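Local coordinates for methyltransferase 1 (Methanosarcina barkeri, PDB 2I2X), which carries a methyl group on its corrinoid cofactor, accepting it from methanol through MtaB and passing it to coenzyme M through MtaA, at residues B[162-176]-B[193-206]. Residues are numbered along the deposited sequence; the frame is centred on the assembly and turned at random.
Sequences PAEEVLAAVQKEKPI and EVNDMLLENGIKIP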
# COMPACT_ATOMS: atom_id res chain seq x y z
N PRO B 162 33.29 -8.18 4.59
CA PRO B 162 33.21 -8.10 6.07
C PRO B 162 33.69 -6.86 6.86
O PRO B 162 33.64 -6.89 8.09
CB PRO B 162 34.00 -9.35 6.53
CG PRO B 162 34.31 -10.13 5.28
CD PRO B 162 34.33 -9.13 4.18
N ALA B 163 34.14 -5.81 6.19
CA ALA B 163 34.61 -4.57 6.88
C ALA B 163 36.08 -4.59 7.32
O ALA B 163 36.84 -3.71 6.90
CB ALA B 163 33.68 -4.15 8.04
N GLU B 164 36.49 -5.56 8.15
CA GLU B 164 37.92 -5.82 8.44
C GLU B 164 38.71 -5.79 7.14
O GLU B 164 39.87 -5.37 7.09
CB GLU B 164 38.16 -7.19 9.09
CG GLU B 164 37.91 -7.30 10.59
CD GLU B 164 36.45 -7.56 10.94
OE1 GLU B 164 35.71 -8.20 10.14
OE2 GLU B 164 36.02 -7.12 12.04
N GLU B 165 38.04 -6.26 6.09
CA GLU B 165 38.60 -6.46 4.77
C GLU B 165 38.58 -5.18 3.95
O GLU B 165 39.40 -5.00 3.04
CB GLU B 165 37.77 -7.51 4.07
CG GLU B 165 38.56 -8.53 3.34
CD GLU B 165 37.67 -9.61 2.79
OE1 GLU B 165 37.29 -10.53 3.55
OE2 GLU B 165 37.37 -9.53 1.57
N VAL B 166 37.62 -4.32 4.27
CA VAL B 166 37.48 -3.01 3.63
C VAL B 166 38.61 -2.14 4.16
O VAL B 166 39.30 -1.47 3.40
CB VAL B 166 36.09 -2.35 3.90
CG1 VAL B 166 35.94 -1.05 3.13
CG2 VAL B 166 34.97 -3.30 3.53
N LEU B 167 38.78 -2.20 5.48
CA LEU B 167 39.89 -1.57 6.18
C LEU B 167 41.22 -1.93 5.50
O LEU B 167 41.93 -1.05 5.01
CB LEU B 167 39.87 -2.03 7.64
CG LEU B 167 40.65 -1.36 8.78
CD1 LEU B 167 41.90 -2.17 9.10
CD2 LEU B 167 40.97 0.13 8.52
N ALA B 168 41.50 -3.23 5.44
CA ALA B 168 42.72 -3.76 4.84
C ALA B 168 42.94 -3.28 3.41
O ALA B 168 44.06 -2.95 3.03
CB ALA B 168 42.73 -5.28 4.90
N ALA B 169 41.88 -3.22 2.61
CA ALA B 169 42.04 -2.74 1.24
C ALA B 169 42.29 -1.23 1.20
O ALA B 169 43.17 -0.76 0.48
CB ALA B 169 40.85 -3.12 0.39
N VAL B 170 41.53 -0.48 1.99
CA VAL B 170 41.68 0.98 2.05
C VAL B 170 43.08 1.36 2.55
O VAL B 170 43.66 2.36 2.10
CB VAL B 170 40.59 1.63 2.95
CG1 VAL B 170 40.72 3.16 2.95
CG2 VAL B 170 39.19 1.24 2.46
N GLN B 171 43.62 0.56 3.46
CA GLN B 171 45.00 0.73 3.93
C GLN B 171 45.99 0.54 2.78
O GLN B 171 46.78 1.44 2.51
CB GLN B 171 45.30 -0.19 5.11
CG GLN B 171 44.74 0.34 6.44
CD GLN B 171 44.76 -0.67 7.58
OE1 GLN B 171 44.86 -1.89 7.37
NE2 GLN B 171 44.64 -0.17 8.80
N LYS B 172 45.92 -0.61 2.09
CA LYS B 172 46.89 -0.95 1.03
C LYS B 172 46.89 0.01 -0.15
O LYS B 172 47.94 0.42 -0.62
CB LYS B 172 46.72 -2.39 0.49
CG LYS B 172 46.41 -3.50 1.51
CD LYS B 172 47.33 -3.48 2.73
CE LYS B 172 46.78 -4.37 3.84
NZ LYS B 172 46.86 -3.67 5.16
N GLU B 173 45.70 0.36 -0.64
CA GLU B 173 45.57 1.01 -1.94
C GLU B 173 45.52 2.51 -1.82
O GLU B 173 45.57 3.22 -2.83
CB GLU B 173 44.31 0.52 -2.65
CG GLU B 173 44.11 -0.99 -2.58
CD GLU B 173 44.96 -1.76 -3.58
OE1 GLU B 173 45.48 -1.14 -4.53
OE2 GLU B 173 45.08 -2.98 -3.41
N LYS B 174 45.41 2.97 -0.57
CA LYS B 174 45.24 4.38 -0.21
C LYS B 174 44.36 5.08 -1.24
O LYS B 174 44.83 5.93 -2.01
CB LYS B 174 46.59 5.10 -0.01
CG LYS B 174 47.20 4.95 1.39
CD LYS B 174 48.66 5.42 1.41
CE LYS B 174 49.38 5.00 2.69
NZ LYS B 174 50.72 4.37 2.41
N PRO B 175 43.08 4.70 -1.28
CA PRO B 175 42.17 5.22 -2.28
C PRO B 175 41.70 6.61 -1.90
O PRO B 175 41.80 7.02 -0.73
CB PRO B 175 41.01 4.23 -2.22
CG PRO B 175 40.98 3.78 -0.80
CD PRO B 175 42.41 3.77 -0.35
N ILE B 176 41.18 7.34 -2.88
CA ILE B 176 40.63 8.66 -2.63
C ILE B 176 39.17 8.58 -2.18
O ILE B 176 38.64 9.51 -1.54
CB ILE B 176 40.76 9.54 -3.89
CG1 ILE B 176 40.32 8.75 -5.14
CG2 ILE B 176 42.20 10.05 -4.02
CD1 ILE B 176 39.60 9.57 -6.18
N GLU B 193 29.25 -0.50 10.64
CA GLU B 193 30.51 -1.18 10.89
C GLU B 193 31.67 -0.55 10.13
O GLU B 193 32.66 -0.18 10.74
CB GLU B 193 30.42 -2.66 10.55
CG GLU B 193 30.30 -3.56 11.76
CD GLU B 193 30.42 -5.03 11.41
OE1 GLU B 193 29.42 -5.61 10.92
OE2 GLU B 193 31.52 -5.60 11.63
N VAL B 194 31.52 -0.42 8.81
CA VAL B 194 32.55 0.17 7.95
C VAL B 194 32.95 1.58 8.40
O VAL B 194 34.13 1.84 8.63
CB VAL B 194 32.15 0.14 6.45
CG1 VAL B 194 33.11 0.97 5.61
CG2 VAL B 194 32.11 -1.29 5.95
N ASN B 195 31.97 2.47 8.53
CA ASN B 195 32.23 3.86 8.93
C ASN B 195 32.97 4.00 10.26
O ASN B 195 34.02 4.65 10.33
CB ASN B 195 30.92 4.66 8.97
CG ASN B 195 31.10 6.02 9.59
OD1 ASN B 195 31.00 6.18 10.80
ND2 ASN B 195 31.35 7.02 8.75
N ASP B 196 32.41 3.40 11.31
CA ASP B 196 33.00 3.39 12.65
C ASP B 196 34.41 2.84 12.61
O ASP B 196 35.33 3.44 13.16
CB ASP B 196 32.16 2.54 13.62
CG ASP B 196 30.75 3.08 13.81
OD1 ASP B 196 30.40 4.10 13.18
OD2 ASP B 196 30.00 2.47 14.58
N MET B 197 34.58 1.71 11.94
CA MET B 197 35.85 0.99 11.89
C MET B 197 36.90 1.66 10.99
O MET B 197 38.02 1.16 10.86
CB MET B 197 35.59 -0.45 11.45
CG MET B 197 36.64 -1.44 11.89
SD MET B 197 36.92 -2.62 10.57
CE MET B 197 37.01 -1.51 9.17
N LEU B 198 36.55 2.79 10.38
CA LEU B 198 37.52 3.61 9.66
C LEU B 198 37.95 4.76 10.53
O LEU B 198 39.14 5.09 10.58
CB LEU B 198 36.95 4.13 8.34
CG LEU B 198 36.88 3.19 7.12
CD1 LEU B 198 36.60 4.01 5.87
CD2 LEU B 198 38.16 2.36 6.94
N LEU B 199 36.98 5.38 11.21
CA LEU B 199 37.23 6.41 12.21
C LEU B 199 38.00 5.86 13.42
O LEU B 199 38.88 6.53 13.96
CB LEU B 199 35.90 7.01 12.69
CG LEU B 199 34.92 7.67 11.72
CD1 LEU B 199 33.65 8.04 12.47
CD2 LEU B 199 35.55 8.89 11.03
N GLU B 200 37.65 4.64 13.85
CA GLU B 200 38.37 3.93 14.92
C GLU B 200 39.75 3.47 14.46
O GLU B 200 40.54 2.93 15.25
CB GLU B 200 37.56 2.74 15.43
CG GLU B 200 36.35 3.11 16.28
CD GLU B 200 35.53 1.90 16.71
OE1 GLU B 200 35.01 1.17 15.83
OE2 GLU B 200 35.42 1.67 17.93
N ASN B 201 40.04 3.67 13.18
CA ASN B 201 41.36 3.43 12.64
C ASN B 201 41.91 4.70 12.00
O ASN B 201 42.90 4.66 11.26
CB ASN B 201 41.33 2.28 11.65
CG ASN B 201 42.40 1.25 11.93
OD1 ASN B 201 42.41 0.64 13.00
ND2 ASN B 201 43.30 1.06 10.98
N GLY B 202 41.25 5.82 12.29
CA GLY B 202 41.71 7.16 11.91
C GLY B 202 41.81 7.44 10.43
O GLY B 202 42.79 8.02 9.97
N ILE B 203 40.79 7.04 9.67
CA ILE B 203 40.77 7.34 8.24
C ILE B 203 39.61 8.29 7.94
O ILE B 203 38.54 8.20 8.55
CB ILE B 203 40.78 6.06 7.37
CG1 ILE B 203 41.80 5.05 7.94
CG2 ILE B 203 41.12 6.42 5.92
CD1 ILE B 203 41.77 3.65 7.33
N LYS B 204 39.84 9.22 7.00
CA LYS B 204 38.90 10.31 6.74
C LYS B 204 38.65 10.55 5.24
O LYS B 204 38.49 11.70 4.79
CB LYS B 204 39.34 11.60 7.48
CG LYS B 204 38.18 12.50 7.95
CD LYS B 204 37.92 13.68 6.99
CE LYS B 204 36.44 13.82 6.57
NZ LYS B 204 35.51 14.33 7.62
N ILE B 205 38.61 9.47 4.46
CA ILE B 205 38.20 9.57 3.06
C ILE B 205 36.67 9.49 2.96
O ILE B 205 36.01 8.90 3.83
CB ILE B 205 38.90 8.50 2.15
CG1 ILE B 205 38.38 7.09 2.44
CG2 ILE B 205 40.45 8.62 2.26
CD1 ILE B 205 38.75 6.06 1.38
N PRO B 206 36.08 10.11 1.91
CA PRO B 206 34.63 10.03 1.79
C PRO B 206 34.17 8.61 1.48
O PRO B 206 34.86 7.86 0.77
CB PRO B 206 34.31 10.96 0.61
CG PRO B 206 35.55 11.74 0.37
CD PRO B 206 36.68 10.89 0.82
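L167 and M197 meet where two neighbouring helices pack on the parallel sheet of the Rossmann-like B12-binding domain. Helices 164-173 and 193-199 run with their axes 9.7 Å apart at a crossing angle of -49°; they belong to two successive beta-alpha-beta crossovers that share strand 177-181, and so lie side by side. M197 sends CG anti to its own N (chi1 -155°), then bends at chi2 and chi3, which folds the thioether over the start of the first helix. Its CE lies 3.3 Å from L167 CB and also touches the carbonyl O of A163, the N-cap residue; that oxygen is already taken by the amide N of L167. Deeper in, A163 CB rests on V194 CG2 at 3.9 Å. V166 CG2 approaches the same V194 CG2 at 4.3 Å, and both valines also touch L178 of strand 177-181.

L167 has its CG anti to N as well (chi1 -165°), which turns the branch toward the second segment, where CD2 packs against L198 CD2, I203 CD1 at 3.8 Å and N201 ND2 at 3.5 Å. A Schellman motif ends the helix here, with I203 N bonded to L198 O, G202 N bonded to L199 O, and G202 in the positive-phi position. At the outer edge the side chains of Q171 and N201 cross at about a right angle. As modelled, Q171 NE2 and N201 ND2 are 2.8 Å apart, two donors and not a hydrogen bond, so the amide orientations are doubtful.

Further along, V170 and I205 reach toward each other tip to tip, CG1 to CD1. P175 crosses the same isoleucine, and its ring also lies on T125 and V127 of strand 125-130. Where the two segments run into strands 177-181 and 207-210, P206 CD lies 3.4 Å from I176 O.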